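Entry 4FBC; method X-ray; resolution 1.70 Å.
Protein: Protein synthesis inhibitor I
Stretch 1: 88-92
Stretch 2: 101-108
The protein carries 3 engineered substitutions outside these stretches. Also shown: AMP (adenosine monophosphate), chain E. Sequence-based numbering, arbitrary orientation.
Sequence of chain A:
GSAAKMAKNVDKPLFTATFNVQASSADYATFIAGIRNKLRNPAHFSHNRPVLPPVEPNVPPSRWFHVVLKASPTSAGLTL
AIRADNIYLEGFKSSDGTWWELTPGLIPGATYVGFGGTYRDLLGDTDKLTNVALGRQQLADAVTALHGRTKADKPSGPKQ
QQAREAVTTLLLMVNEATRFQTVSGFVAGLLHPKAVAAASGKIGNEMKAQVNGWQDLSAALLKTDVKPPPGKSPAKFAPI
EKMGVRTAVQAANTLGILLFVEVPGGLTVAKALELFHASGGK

Stretch 1, residues 88-92: YLEGF
Stretch 2 (101-108) ELTPGLIP

Residues 89-92 form a strand, and Glu101 pairs with it antiparallel. Gly91 and Glu101 are a non-hydrogen-bonded pair, CA to CA 4.4 Å. Leu102 N donates to Glu90 O at 2.9 Å, and Glu101 CA makes a CA-H...O contact with the same oxygen at 3.2 Å.

Glu90 (phi/psi -131/-22) is the most covered residue. Its CA-CB bond points sideways, but chi1 and chi2 are both m and chi3 is -14°, which brings the carboxylate close to stretch 2. Thr103 OG1, with chi1 m, donates to Glu90 OE1 at 2.8 Å. Glu90 CG packs on Leu106 CD2 at 3.7 Å; Leu106 is t, p.

Leu102 (m, t) points toward stretch 1 and sets CD1 3.8 Å from Leu89 CG; Leu89 is t, p. Ile107 (m, t) extends CD1 to 3.8 Å from Gly91 CA. A CB on Gly91 would clash with that methyl, so glycine suits the site.

Glu101 (p, t, chi3 -11°) braces its own stretch. Its OE1 accepts from Ile107 N at 2.8 Å, its OE2 from Gly105 N at 3.2 Å. Thr103 to Leu106 is a type II turn; Gly105 has phi 82°, which favours glycine.

Leu89 N also donates to AMP N1 at 2.9 Å, and AMP N6 to Leu89 O at 2.9 Å. The contact buries 360 Å².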

# COMPACT_ATOMS: atom_id res chain seq x y z
N TYR A 88 1.55 -5.51 -0.73
CA TYR A 88 2.70 -5.42 -1.62
C TYR A 88 2.25 -5.35 -3.05
O TYR A 88 1.47 -6.18 -3.50
CB TYR A 88 3.59 -6.66 -1.50
CG TYR A 88 4.52 -6.69 -0.32
CD1 TYR A 88 4.27 -5.94 0.81
CD2 TYR A 88 5.66 -7.49 -0.34
CE1 TYR A 88 5.13 -5.98 1.90
CE2 TYR A 88 6.52 -7.54 0.74
CZ TYR A 88 6.25 -6.78 1.86
OH TYR A 88 7.10 -6.83 2.94
N LEU A 89 2.78 -4.37 -3.79
CA LEU A 89 2.56 -4.31 -5.23
C LEU A 89 3.44 -5.36 -5.88
O LEU A 89 4.63 -5.42 -5.59
CB LEU A 89 2.95 -2.93 -5.76
CG LEU A 89 2.88 -2.75 -7.28
CD1 LEU A 89 1.45 -2.97 -7.82
CD2 LEU A 89 3.41 -1.36 -7.65
N GLU A 90 2.88 -6.19 -6.75
CA GLU A 90 3.70 -7.19 -7.44
C GLU A 90 3.51 -7.24 -8.95
O GLU A 90 4.39 -7.71 -9.66
CB GLU A 90 3.49 -8.59 -6.84
CG GLU A 90 4.03 -8.76 -5.42
CD GLU A 90 5.55 -8.60 -5.32
OE1 GLU A 90 6.25 -8.62 -6.35
OE2 GLU A 90 6.04 -8.46 -4.18
N GLY A 91 2.38 -6.73 -9.43
CA GLY A 91 2.09 -6.76 -10.85
C GLY A 91 1.36 -5.53 -11.37
O GLY A 91 0.66 -4.85 -10.62
N PHE A 92 1.53 -5.23 -12.65
CA PHE A 92 0.70 -4.22 -13.31
C PHE A 92 0.44 -4.62 -14.76
O PHE A 92 1.27 -5.28 -15.39
CB PHE A 92 1.31 -2.82 -13.22
CG PHE A 92 2.60 -2.65 -13.96
CD1 PHE A 92 2.62 -2.35 -15.31
CD2 PHE A 92 3.81 -2.78 -13.29
CE1 PHE A 92 3.81 -2.20 -15.99
CE2 PHE A 92 5.01 -2.62 -13.96
CZ PHE A 92 5.01 -2.33 -15.31
N GLU A 101 5.63 -8.10 -13.85
CA GLU A 101 5.84 -8.43 -12.44
C GLU A 101 7.13 -7.83 -11.90
O GLU A 101 8.07 -7.55 -12.65
CB GLU A 101 5.83 -9.94 -12.23
CG GLU A 101 6.92 -10.67 -12.98
CD GLU A 101 6.80 -12.18 -12.83
OE1 GLU A 101 6.00 -12.64 -11.98
OE2 GLU A 101 7.53 -12.89 -13.55
N LEU A 102 7.16 -7.64 -10.58
CA LEU A 102 8.29 -7.01 -9.91
C LEU A 102 9.14 -8.05 -9.19
O LEU A 102 10.14 -7.71 -8.54
CB LEU A 102 7.78 -5.97 -8.90
CG LEU A 102 7.13 -4.77 -9.58
CD1 LEU A 102 6.25 -4.01 -8.60
CD2 LEU A 102 8.22 -3.86 -10.12
N THR A 103 8.75 -9.31 -9.34
CA THR A 103 9.49 -10.44 -8.79
C THR A 103 9.53 -11.52 -9.86
O THR A 103 8.48 -11.96 -10.33
CB THR A 103 8.81 -11.00 -7.53
OG1 THR A 103 8.71 -9.98 -6.52
CG2 THR A 103 9.61 -12.18 -6.97
N PRO A 104 10.73 -11.96 -10.27
CA PRO A 104 10.82 -12.96 -11.34
C PRO A 104 10.19 -14.29 -10.90
O PRO A 104 10.50 -14.78 -9.81
CB PRO A 104 12.33 -13.14 -11.54
CG PRO A 104 12.95 -11.86 -10.98
CD PRO A 104 12.06 -11.49 -9.82
N GLY A 105 9.29 -14.83 -11.71
CA GLY A 105 8.69 -16.13 -11.44
C GLY A 105 7.52 -16.16 -10.47
O GLY A 105 7.01 -17.23 -10.16
N LEU A 106 7.06 -15.00 -10.02
CA LEU A 106 5.98 -14.97 -9.02
C LEU A 106 4.58 -15.13 -9.63
O LEU A 106 3.78 -15.95 -9.17
CB LEU A 106 6.05 -13.68 -8.18
CG LEU A 106 5.02 -13.53 -7.05
CD1 LEU A 106 5.17 -14.65 -6.01
CD2 LEU A 106 5.13 -12.15 -6.38
N ILE A 107 4.28 -14.33 -10.65
CA ILE A 107 2.95 -14.33 -11.26
C ILE A 107 2.90 -15.17 -12.53
O ILE A 107 3.65 -14.91 -13.47
CB ILE A 107 2.46 -12.89 -11.58
CG1 ILE A 107 2.50 -12.03 -10.31
CG2 ILE A 107 1.06 -12.91 -12.19
CD1 ILE A 107 2.14 -10.55 -10.55
N PRO A 108 2.00 -16.17 -12.57
CA PRO A 108 1.83 -17.02 -13.76
C PRO A 108 1.64 -16.21 -15.05
O PRO A 108 0.73 -15.38 -15.14
CB PRO A 108 0.55 -17.81 -13.45
CG PRO A 108 0.50 -17.86 -11.95
CD PRO A 108 1.06 -16.53 -11.49
P AMP E . 10.71 -6.64 3.43
O1P AMP E . 11.68 -6.42 2.28
O2P AMP E . 11.28 -6.84 4.82
O3P AMP E . 9.79 -7.80 3.09
O5' AMP E . 9.63 -5.47 3.45
C5' AMP E . 9.76 -4.36 4.34
C4' AMP E . 8.70 -3.32 4.07
O4' AMP E . 8.94 -2.72 2.77
C3' AMP E . 7.27 -3.84 3.99
O3' AMP E . 6.67 -4.00 5.27
C2' AMP E . 6.58 -2.80 3.12
O2' AMP E . 6.24 -1.65 3.88
C1' AMP E . 7.71 -2.43 2.14
N9 AMP E . 7.64 -3.19 0.87
C8 AMP E . 8.54 -4.12 0.45
N7 AMP E . 8.20 -4.63 -0.76
C5 AMP E . 7.06 -4.02 -1.15
C6 AMP E . 6.16 -4.07 -2.34
N6 AMP E . 6.42 -4.92 -3.37
N1 AMP E . 5.07 -3.25 -2.34
C2 AMP E . 4.80 -2.42 -1.32
N3 AMP E . 5.58 -2.31 -0.22
C4 AMP E . 6.70 -3.07 -0.08